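Local coordinates for protein HpcE (Thermus thermophilus, PDB 1WZO) that probably catalyses the isomerisation of 2-hydroxyhepta-2,4-diene-1,7-dioate in aromatic catabolism, as a tetrameric member of the fumarylacetoacetate hydrolase family, at residues V16-G20 and L21-E25; K73-T76 and S77-P80; V135-T138 and F139-P142; R172-N176 and G177-Q181. One frame throughout, in Å; residues are numbered along the deposited sequence.

Interaction 1. Residues V16-G20 and L21-E25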
loop_
_atom_site.group_PDB
_atom_site.type_symbol
_atom_site.label_atom_id
_atom_site.label_comp_id
_atom_site.label_asym_id
_atom_site.label_seq_id
_atom_site.Cartn_x
_atom_site.Cartn_y
_atom_site.Cartn_z
ATOM N N VAL B 16 -2.564 -5.435 -21.730
ATOM C CA VAL B 16 -3.468 -4.723 -22.625
ATOM C C VAL B 16 -4.269 -5.732 -23.440
ATOM O O VAL B 16 -3.742 -6.760 -23.862
ATOM C CB VAL B 16 -2.679 -3.829 -23.601
ATOM C CG1 VAL B 16 -3.631 -2.934 -24.378
ATOM C CG2 VAL B 16 -1.657 -3.010 -22.838
ATOM N N TYR B 17 -5.542 -5.427 -23.666
ATOM C CA TYR B 17 -6.419 -6.314 -24.420
ATOM C C TYR B 17 -6.490 -5.893 -25.883
ATOM O O TYR B 17 -7.036 -4.838 -26.204
ATOM C CB TYR B 17 -7.819 -6.283 -23.813
ATOM C CG TYR B 17 -8.755 -7.351 -24.325
ATOM C CD1 TYR B 17 -8.566 -8.691 -23.990
ATOM C CD2 TYR B 17 -9.859 -7.017 -25.109
ATOM C CE1 TYR B 17 -9.460 -9.673 -24.416
ATOM C CE2 TYR B 17 -10.757 -7.987 -25.538
ATOM C CZ TYR B 17 -10.554 -9.311 -25.188
ATOM O OH TYR B 17 -11.459 -10.268 -25.589
ATOM N N ARG B 18 -5.934 -6.726 -26.761
ATOM C CA ARG B 18 -5.929 -6.460 -28.199
ATOM C C ARG B 18 -6.318 -7.719 -28.969
ATOM O O ARG B 18 -5.786 -8.798 -28.711
ATOM C CB ARG B 18 -4.539 -6.017 -28.662
ATOM C CG ARG B 18 -3.975 -4.803 -27.950
ATOM C CD ARG B 18 -2.564 -4.508 -28.439
ATOM N NE ARG B 18 -1.915 -3.462 -27.655
ATOM C CZ ARG B 18 -0.650 -3.084 -27.812
ATOM N NH1 ARG B 18 0.112 -3.668 -28.730
ATOM N NH2 ARG B 18 -0.142 -2.127 -27.046
ATOM N N GLU B 19 -7.237 -7.575 -29.918
ATOM C CA GLU B 19 -7.683 -8.703 -30.734
ATOM C C GLU B 19 -8.006 -9.944 -29.913
ATOM O O GLU B 19 -7.531 -11.040 -30.219
ATOM C CB GLU B 19 -6.621 -9.066 -31.778
ATOM C CG GLU B 19 -6.379 -8.005 -32.839
ATOM C CD GLU B 19 -5.030 -7.327 -32.693
ATOM O OE1 GLU B 19 -4.696 -6.475 -33.547
ATOM O OE2 GLU B 19 -4.303 -7.648 -31.726
ATOM N N GLY B 20 -8.804 -9.770 -28.865
ATOM C CA GLY B 20 -9.185 -10.898 -28.035
ATOM C C GLY B 20 -8.047 -11.591 -27.312
ATOM O O GLY B 20 -8.189 -12.736 -26.890
ATOM N N LEU B 21 -6.918 -10.907 -27.161
ATOM C CA LEU B 21 -5.778 -11.487 -26.464
ATOM C C LEU B 21 -5.187 -10.523 -25.446
ATOM O O LEU B 21 -5.290 -9.306 -25.594
ATOM C CB LEU B 21 -4.700 -11.906 -27.468
ATOM C CG LEU B 21 -5.095 -13.030 -28.431
ATOM C CD1 LEU B 21 -3.946 -13.311 -29.385
ATOM C CD2 LEU B 21 -5.456 -14.286 -27.645
ATOM N N LEU B 22 -4.571 -11.078 -24.410
ATOM C CA LEU B 22 -3.953 -10.276 -23.363
ATOM C C LEU B 22 -2.439 -10.256 -23.520
ATOM O O LEU B 22 -1.801 -11.306 -23.575
ATOM C CB LEU B 22 -4.309 -10.838 -21.984
ATOM C CG LEU B 22 -5.760 -10.711 -21.522
ATOM C CD1 LEU B 22 -5.985 -11.598 -20.303
ATOM C CD2 LEU B 22 -6.070 -9.248 -21.206
ATOM N N LEU B 23 -1.868 -9.059 -23.590
ATOM C CA LEU B 23 -0.425 -8.910 -23.729
ATOM C C LEU B 23 0.155 -8.402 -22.417
ATOM O O LEU B 23 -0.326 -7.413 -21.870
ATOM C CB LEU B 23 -0.106 -7.918 -24.851
ATOM C CG LEU B 23 -0.726 -8.230 -26.215
ATOM C CD1 LEU B 23 -0.268 -7.195 -27.231
ATOM C CD2 LEU B 23 -0.316 -9.626 -26.656
ATOM N N ASP B 24 1.183 -9.071 -21.908
ATOM C CA ASP B 24 1.793 -8.640 -20.657
ATOM C C ASP B 24 2.818 -7.532 -20.862
ATOM O O ASP B 24 3.026 -7.056 -21.980
ATOM C CB ASP B 24 2.446 -9.823 -19.925
ATOM C CG ASP B 24 3.499 -10.531 -20.761
ATOM O OD1 ASP B 24 4.163 -9.868 -21.584
ATOM O OD2 ASP B 24 3.673 -11.754 -20.577
ATOM N N GLU B 25 3.459 -7.132 -19.767
ATOM C CA GLU B 25 4.458 -6.071 -19.775
ATOM C C GLU B 25 5.617 -6.333 -20.733
ATOM O O GLU B 25 6.294 -5.398 -21.166
ATOM C CB GLU B 25 5.014 -5.867 -18.363
ATOM C CG GLU B 25 3.949 -5.718 -17.290
ATOM C CD GLU B 25 3.532 -7.044 -16.679
ATOM O OE1 GLU B 25 3.191 -7.979 -17.431
ATOM O OE2 GLU B 25 3.539 -7.145 -15.435
#
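Arg18 and Leu21 pair through their backbones at the end of a beta hairpin whose turn holds two residues: Arg18 N donates to Leu21 O at 2.9 Å, and Leu21 N returns a bond to Arg18 O at 2.9 Å. The pair closes a type I' turn from Arg18 to Leu21, the return bond being the more bent. Glu19 and Gly20 fill the turn, both with positive phi. At the next hydrogen-bonded pair, Leu23 N donates to Val16 O at 3.0 Å with a nearly straight N-H (167°). Between these pairs lies the non-hydrogen-bonded pair Tyr17 and Leu22, where Tyr17 CA approaches Leu21 O at 3.4 Å in a CA-H...O contact. On this face Leu22 CD2 meets the Tyr17 ring at its edge, 3.8 Å from CD1, with Phe157 also meeting that ring and Ala4 and Phe6 touching Leu22. On the other face the extended Arg18 chain runs across Leu23 at about a right angle, its CD 3.7 Å from Leu23 CD1. The chemistry is thus divided: backbone bonds set the register, while apolar carbon packs both faces, a tyrosine edge against Leu22 on one and arginine methylene against Leu23 on the other.

Interaction 2. Residues K73-T76 and S77-P80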
loop_
_atom_site.group_PDB
_atom_site.type_symbol
_atom_site.label_atom_id
_atom_site.label_comp_id
_atom_site.label_asym_id
_atom_site.label_seq_id
_atom_site.Cartn_x
_atom_site.Cartn_y
_atom_site.Cartn_z
ATOM N N LYS B 73 -19.467 1.909 -1.272
ATOM C CA LYS B 73 -19.323 0.487 -1.568
ATOM C C LYS B 73 -17.919 0.147 -1.057
ATOM O O LYS B 73 -16.930 0.736 -1.504
ATOM C CB LYS B 73 -19.411 0.191 -3.075
ATOM C CG LYS B 73 -20.796 0.358 -3.705
ATOM C CD LYS B 73 -21.780 -0.790 -3.394
ATOM C CE LYS B 73 -21.492 -2.060 -4.207
ATOM N NZ LYS B 73 -22.687 -2.989 -4.273
ATOM N N PRO B 74 -17.814 -0.788 -0.099
ATOM C CA PRO B 74 -16.518 -1.187 0.459
ATOM C C PRO B 74 -15.653 -1.926 -0.549
ATOM O O PRO B 74 -16.168 -2.604 -1.435
ATOM C CB PRO B 74 -16.908 -2.077 1.637
ATOM C CG PRO B 74 -18.159 -2.715 1.161
ATOM C CD PRO B 74 -18.906 -1.566 0.512
ATOM N N ASN B 75 -14.337 -1.799 -0.412
ATOM C CA ASN B 75 -13.431 -2.481 -1.322
ATOM C C ASN B 75 -13.628 -3.995 -1.211
ATOM O O ASN B 75 -13.325 -4.733 -2.150
ATOM C CB ASN B 75 -11.979 -2.094 -1.021
ATOM C CG ASN B 75 -11.630 -0.683 -1.513
ATOM O OD1 ASN B 75 -10.602 -0.119 -1.134
ATOM N ND2 ASN B 75 -12.477 -0.121 -2.363
ATOM N N THR B 76 -14.154 -4.461 -0.079
ATOM C CA THR B 76 -14.392 -5.890 0.089
ATOM C C THR B 76 -15.559 -6.406 -0.763
ATOM O O THR B 76 -15.775 -7.612 -0.856
ATOM C CB THR B 76 -14.624 -6.273 1.581
ATOM O OG1 THR B 76 -15.403 -5.260 2.223
ATOM C CG2 THR B 76 -13.284 -6.427 2.313
ATOM N N SER B 77 -16.320 -5.501 -1.377
ATOM C CA SER B 77 -17.403 -5.930 -2.256
ATOM C C SER B 77 -16.828 -6.197 -3.653
ATOM O O SER B 77 -17.432 -6.902 -4.457
ATOM C CB SER B 77 -18.509 -4.865 -2.365
ATOM O OG SER B 77 -18.013 -3.620 -2.819
ATOM N N LEU B 78 -15.656 -5.633 -3.937
ATOM C CA LEU B 78 -15.037 -5.796 -5.256
ATOM C C LEU B 78 -14.838 -7.241 -5.691
ATOM O O LEU B 78 -14.400 -8.099 -4.916
ATOM C CB LEU B 78 -13.701 -5.048 -5.310
ATOM C CG LEU B 78 -13.803 -3.518 -5.311
ATOM C CD1 LEU B 78 -12.452 -2.912 -4.946
ATOM C CD2 LEU B 78 -14.267 -3.031 -6.688
ATOM N N LEU B 79 -15.163 -7.502 -6.955
ATOM C CA LEU B 79 -15.037 -8.831 -7.525
ATOM C C LEU B 79 -14.604 -8.700 -8.982
ATOM O O LEU B 79 -15.116 -7.856 -9.709
ATOM C CB LEU B 79 -16.383 -9.556 -7.455
ATOM C CG LEU B 79 -16.390 -11.033 -7.861
ATOM C CD1 LEU B 79 -15.708 -11.879 -6.782
ATOM C CD2 LEU B 79 -17.842 -11.491 -8.059
ATOM N N PRO B 80 -13.660 -9.538 -9.429
ATOM C CA PRO B 80 -13.216 -9.444 -10.819
ATOM C C PRO B 80 -14.144 -10.137 -11.806
ATOM O O PRO B 80 -15.028 -10.914 -11.426
ATOM C CB PRO B 80 -11.850 -10.115 -10.780
ATOM C CG PRO B 80 -12.093 -11.232 -9.812
ATOM C CD PRO B 80 -12.859 -10.533 -8.692
HETATM O O HOH W 1 -15.499 -9.521 -2.997
#
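The hydroxyl of Ser77 turns back to the carbonyl oxygen of Pro74, with OG 2.5 Å from Pro74 O in a hydrogen bond that the serine donates. This is one of two modelled conformers of the serine, so that short length is uncertain. Ser77 chi1 of 57° sets OG between its own backbone N and carbonyl carbon, and from there it lies in the plane of the Pro74 carbonyl. The same oxygen also accepts from Ser77 N at 2.9 Å, so in this conformer one residue grips Pro74 O with both backbone and side chain. Around the hydroxyl sit Pro74 CD and Lys73 CE, at 4.0 and 4.1 Å from Ser77 OG. The lysine chain is bent at its second and third torsions, and its NZ forms a salt bridge with Asp128 and hydrogen bonds with the carbonyls of Lys146 and Phe151.

The next turn is built similarly but more loosely: Leu78 N donates to Asn75 O at 3.1 Å. Asn75 and Leu78 lie side by side and point the same way, Leu78 CD1 coming 3.8 Å from Asn75 ND2, whose hydrogen bond goes to Gly44 O. A water donates to both Thr76 O and Leu78 O, at 2.9 and 2.6 Å, bridging the point where the chain leaves the turn. Leu78 also packs on Leu152 and Leu154 of strand 152-159. Two successive bonds from residue i+3 back to residue i are the signature of a short 3-10 turn, which here connects strand 69-73 to strand 78-79.

Interaction 3. Residues V135-T138 and F139-P142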
loop_
_atom_site.group_PDB
_atom_site.type_symbol
_atom_site.label_atom_id
_atom_site.label_comp_id
_atom_site.label_asym_id
_atom_site.label_seq_id
_atom_site.Cartn_x
_atom_site.Cartn_y
_atom_site.Cartn_z
ATOM N N VAL B 135 -33.225 -3.385 2.574
ATOM C CA VAL B 135 -33.354 -1.946 2.394
ATOM C C VAL B 135 -34.500 -1.336 3.210
ATOM O O VAL B 135 -35.577 -1.927 3.336
ATOM C CB VAL B 135 -33.561 -1.584 0.898
ATOM C CG1 VAL B 135 -33.804 -0.087 0.749
ATOM C CG2 VAL B 135 -32.339 -1.998 0.086
ATOM N N THR B 136 -34.235 -0.158 3.772
ATOM C CA THR B 136 -35.201 0.615 4.561
ATOM C C THR B 136 -34.872 2.080 4.277
ATOM O O THR B 136 -34.049 2.369 3.406
ATOM C CB THR B 136 -35.056 0.371 6.080
ATOM O OG1 THR B 136 -33.750 0.785 6.508
ATOM C CG2 THR B 136 -35.263 -1.097 6.416
ATOM N N ASN B 137 -35.489 3.006 5.006
ATOM C CA ASN B 137 -35.213 4.420 4.770
ATOM C C ASN B 137 -34.150 5.023 5.683
ATOM O O ASN B 137 -34.072 6.245 5.832
ATOM C CB ASN B 137 -36.502 5.243 4.853
ATOM C CG ASN B 137 -37.463 4.930 3.721
ATOM O OD1 ASN B 137 -37.043 4.672 2.589
ATOM N ND2 ASN B 137 -38.757 4.963 4.013
ATOM N N THR B 138 -33.332 4.167 6.290
ATOM C CA THR B 138 -32.253 4.625 7.164
ATOM C C THR B 138 -30.964 4.516 6.354
ATOM O O THR B 138 -30.536 3.413 6.015
ATOM C CB THR B 138 -32.124 3.742 8.425
ATOM O OG1 THR B 138 -33.387 3.679 9.101
ATOM C CG2 THR B 138 -31.081 4.321 9.377
ATOM N N PHE B 139 -30.351 5.655 6.047
ATOM C CA PHE B 139 -29.127 5.679 5.246
ATOM C C PHE B 139 -29.312 4.762 4.044
ATOM O O PHE B 139 -28.494 3.882 3.781
ATOM C CB PHE B 139 -27.912 5.218 6.064
ATOM C CG PHE B 139 -27.671 6.031 7.308
ATOM C CD1 PHE B 139 -28.032 7.378 7.360
ATOM C CD2 PHE B 139 -27.054 5.456 8.418
ATOM C CE1 PHE B 139 -27.783 8.142 8.497
ATOM C CE2 PHE B 139 -26.796 6.208 9.566
ATOM C CZ PHE B 139 -27.161 7.556 9.606
ATOM N N ARG B 140 -30.405 4.984 3.322
ATOM C CA ARG B 140 -30.738 4.192 2.145
ATOM C C ARG B 140 -29.863 4.541 0.941
ATOM O O ARG B 140 -29.644 5.717 0.644
ATOM C CB ARG B 140 -32.210 4.401 1.782
ATOM C CG ARG B 140 -32.628 3.726 0.491
ATOM C CD ARG B 140 -34.136 3.736 0.336
ATOM N NE ARG B 140 -34.549 3.115 -0.919
ATOM C CZ ARG B 140 -35.757 2.608 -1.136
ATOM N NH1 ARG B 140 -36.675 2.645 -0.177
ATOM N NH2 ARG B 140 -36.049 2.065 -2.312
ATOM N N PRO B 141 -29.319 3.518 0.259
ATOM C CA PRO B 141 -29.495 2.095 0.586
ATOM C C PRO B 141 -28.524 1.685 1.695
ATOM O O PRO B 141 -27.368 2.103 1.701
ATOM C CB PRO B 141 -29.194 1.401 -0.740
ATOM C CG PRO B 141 -28.134 2.284 -1.332
ATOM C CD PRO B 141 -28.674 3.677 -1.059
ATOM N N PRO B 142 -28.987 0.869 2.654
ATOM C CA PRO B 142 -28.112 0.440 3.751
ATOM C C PRO B 142 -26.849 -0.296 3.301
ATOM O O PRO B 142 -26.816 -0.934 2.246
ATOM C CB PRO B 142 -29.028 -0.451 4.596
ATOM C CG PRO B 142 -30.384 0.147 4.363
ATOM C CD PRO B 142 -30.364 0.395 2.870
#
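Arg140 meets Val135 and Asn137 with two different parts of its guanidinium group, a face and an edge. Val135 CG1 sits over one face of that flat group, offset toward the rim and 3.7 Å from Arg140 NE, and the two side chains cross at about a right angle. Asn137 instead runs alongside the arginine, pointing the same way, with its amide turned 18° from the guanidinium plane. Its OD1 therefore comes to the guanidinium edge, where Arg140 NH1 donates a weak hydrogen bond of 3.4 Å. Arg140 CG lies opposite the backbone N (chi1 174°) and the chain stays extended through NE, which carries the charged end out to both partners. Nearer the backbone, Arg140 CB presses on Thr136 O at 3.2 Å.

Pro142 also packs on Val135. Its ring crosses Val135 at about a right angle, with CD 4.1 Å from Val135 CG1 and 3.8 Å from Val135 CA, and its CG lies 3.7 Å from Thr138 O. Phe139 takes a left-handed backbone conformation, at which the chain bends sharply, and a cis peptide before Pro141 adds a second sharp bend. Within the first limb, Thr138 N makes a weak hydrogen bond to Thr136 OG1.

In the tetramer Phe139 packs on Leu70, and Thr138 on Ala69, of the third subunit, whose Arg140 NH1 donates a hydrogen bond to Arg140 O of this chain. The loop leaves strand 120-131 and leads into helix 143-146, with Pro142 at the N-cap and Val135 resting on Ala145.

Interaction 4. Residues R172-N176 and G177-Q181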
loop_
_atom_site.group_PDB
_atom_site.type_symbol
_atom_site.label_atom_id
_atom_site.label_comp_id
_atom_site.label_asym_id
_atom_site.label_seq_id
_atom_site.Cartn_x
_atom_site.Cartn_y
_atom_site.Cartn_z
ATOM N N ARG B 172 -26.341 -2.372 -21.318
ATOM C CA ARG B 172 -27.077 -3.612 -21.503
ATOM C C ARG B 172 -26.721 -4.639 -20.443
ATOM O O ARG B 172 -25.584 -4.694 -19.969
ATOM C CB ARG B 172 -26.798 -4.193 -22.889
ATOM C CG ARG B 172 -27.404 -3.372 -24.003
ATOM C CD ARG B 172 -26.904 -3.811 -25.363
ATOM N NE ARG B 172 -27.382 -2.902 -26.403
ATOM C CZ ARG B 172 -26.870 -2.832 -27.626
ATOM N NH1 ARG B 172 -25.860 -3.620 -27.969
ATOM N NH2 ARG B 172 -27.362 -1.962 -28.500
ATOM N N ALA B 173 -27.705 -5.449 -20.075
ATOM C CA ALA B 173 -27.502 -6.497 -19.087
ATOM C C ALA B 173 -28.205 -7.763 -19.548
ATOM O O ALA B 173 -29.361 -7.724 -19.982
ATOM C CB ALA B 173 -28.047 -6.065 -17.733
ATOM N N TYR B 174 -27.495 -8.879 -19.457
ATOM C CA TYR B 174 -28.038 -10.169 -19.841
ATOM C C TYR B 174 -27.976 -11.116 -18.649
ATOM O O TYR B 174 -27.026 -11.073 -17.863
ATOM C CB TYR B 174 -27.219 -10.792 -20.972
ATOM C CG TYR B 174 -27.077 -9.951 -22.221
ATOM C CD1 TYR B 174 -26.243 -8.835 -22.248
ATOM C CD2 TYR B 174 -27.746 -10.304 -23.396
ATOM C CE1 TYR B 174 -26.071 -8.089 -23.420
ATOM C CE2 TYR B 174 -27.583 -9.567 -24.570
ATOM C CZ TYR B 174 -26.744 -8.464 -24.576
ATOM O OH TYR B 174 -26.569 -7.749 -25.740
ATOM N N VAL B 175 -28.989 -11.964 -18.517
ATOM C CA VAL B 175 -29.018 -12.962 -17.458
ATOM C C VAL B 175 -29.174 -14.306 -18.164
ATOM O O VAL B 175 -30.183 -14.558 -18.824
ATOM C CB VAL B 175 -30.195 -12.754 -16.477
ATOM C CG1 VAL B 175 -30.229 -13.888 -15.463
ATOM C CG2 VAL B 175 -30.042 -11.428 -15.750
ATOM N N ASN B 176 -28.154 -15.150 -18.044
ATOM C CA ASN B 176 -28.162 -16.462 -18.681
ATOM C C ASN B 176 -28.284 -16.332 -20.197
ATOM O O ASN B 176 -29.032 -17.075 -20.839
ATOM C CB ASN B 176 -29.312 -17.318 -18.139
ATOM C CG ASN B 176 -29.229 -17.522 -16.641
ATOM O OD1 ASN B 176 -28.153 -17.782 -16.099
ATOM N ND2 ASN B 176 -30.365 -17.416 -15.965
ATOM N N GLY B 177 -27.551 -15.378 -20.761
ATOM C CA GLY B 177 -27.568 -15.175 -22.196
ATOM C C GLY B 177 -28.762 -14.421 -22.752
ATOM O O GLY B 177 -28.781 -14.084 -23.935
ATOM N N GLU B 178 -29.761 -14.152 -21.919
ATOM C CA GLU B 178 -30.939 -13.437 -22.390
ATOM C C GLU B 178 -30.937 -11.964 -21.993
ATOM O O GLU B 178 -30.747 -11.623 -20.824
ATOM C CB GLU B 178 -32.212 -14.110 -21.874
ATOM C CG GLU B 178 -33.493 -13.460 -22.383
ATOM C CD GLU B 178 -34.717 -14.341 -22.198
ATOM O OE1 GLU B 178 -35.840 -13.863 -22.472
ATOM O OE2 GLU B 178 -34.559 -15.512 -21.785
ATOM N N LEU B 179 -31.154 -11.098 -22.979
ATOM C CA LEU B 179 -31.183 -9.661 -22.752
ATOM C C LEU B 179 -32.288 -9.305 -21.769
ATOM O O LEU B 179 -33.464 -9.576 -22.012
ATOM C CB LEU B 179 -31.407 -8.919 -24.071
ATOM C CG LEU B 179 -31.417 -7.390 -24.012
ATOM C CD1 LEU B 179 -30.060 -6.873 -23.558
ATOM C CD2 LEU B 179 -31.763 -6.836 -25.387
ATOM N N ARG B 180 -31.902 -8.697 -20.653
ATOM C CA ARG B 180 -32.853 -8.309 -19.622
ATOM C C ARG B 180 -33.183 -6.825 -19.654
ATOM O O ARG B 180 -34.306 -6.423 -19.346
ATOM C CB ARG B 180 -32.290 -8.633 -18.235
ATOM C CG ARG B 180 -32.355 -10.083 -17.818
ATOM C CD ARG B 180 -33.787 -10.534 -17.572
ATOM N NE ARG B 180 -33.821 -11.726 -16.729
ATOM C CZ ARG B 180 -33.660 -11.713 -15.408
ATOM N NH1 ARG B 180 -33.462 -10.564 -14.768
ATOM N NH2 ARG B 180 -33.684 -12.851 -14.726
ATOM N N GLN B 181 -32.207 -6.010 -20.034
ATOM C CA GLN B 181 -32.416 -4.575 -20.009
ATOM C C GLN B 181 -31.489 -3.770 -20.907
ATOM O O GLN B 181 -30.357 -4.169 -21.178
ATOM C CB GLN B 181 -32.270 -4.117 -18.553
ATOM C CG GLN B 181 -32.136 -2.635 -18.313
ATOM C CD GLN B 181 -31.926 -2.327 -16.837
ATOM O OE1 GLN B 181 -31.177 -3.025 -16.146
ATOM N NE2 GLN B 181 -32.577 -1.280 -16.350
#
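Strands 170-175 and 178-184 form a beta hairpin closed by a type I' turn from Val175 to Glu178 and distorted by a classic beta bulge, in which Arg180 and Gln181 together face Ala173. At the bulge Ala173 O receives Arg180 N at 2.8 Å and, weakly, Gln181 N at 3.3 Å, while Ala173 N donates to Gln181 O. Nearer the turn, Val175 N and Glu178 O pair at 2.9 Å, with Glu178 N bonding back to Val175 O. On one face of the hairpin Leu179 lies against Tyr174 in a CH-pi contact: CD1 stands 3.9 Å from the ring centroid and 17° off its normal. Leu179 CG is swung opposite its backbone N (chi1 -178°), which helps bring this methyl over the ring. Tyr174 also makes a cation-pi contact with Arg229 of the adjoining strand. On the face that carries Ala173 and Val175, Val175 meets Arg180, the arginine bending at its second torsion so that its guanidinium folds back over the valine. Arg180 NH1 is held by the carbonyls of Ile219 and Gln221, which helps fix the plane. Val175 CG2 sits over the centre of that guanidinium face, 3.6 Å from Arg180 CZ.

Overall arrangement
The four contacts follow one another in series; none nests within or crosses another. Interaction 1 closes the hairpin of strands 11-18 and 21-23, its centre about 21 Å from the chain's centre. Interaction 2, its centre about 10 Å from that point, turns the chain between strands 69-73 and 78-79; strand 78-79 pairs with strand 152-159, which also pairs with strand 2-8, the partner of strand 11-18. Interaction 3 closes the loop between strand 120-131 and helix 143-146, across the chain's centre from interaction 1; interactions 2 and 3 both touch the third subunit. Interaction 4 closes a hairpin at the edge of the sheet that also holds strands 227-232 and 237-244.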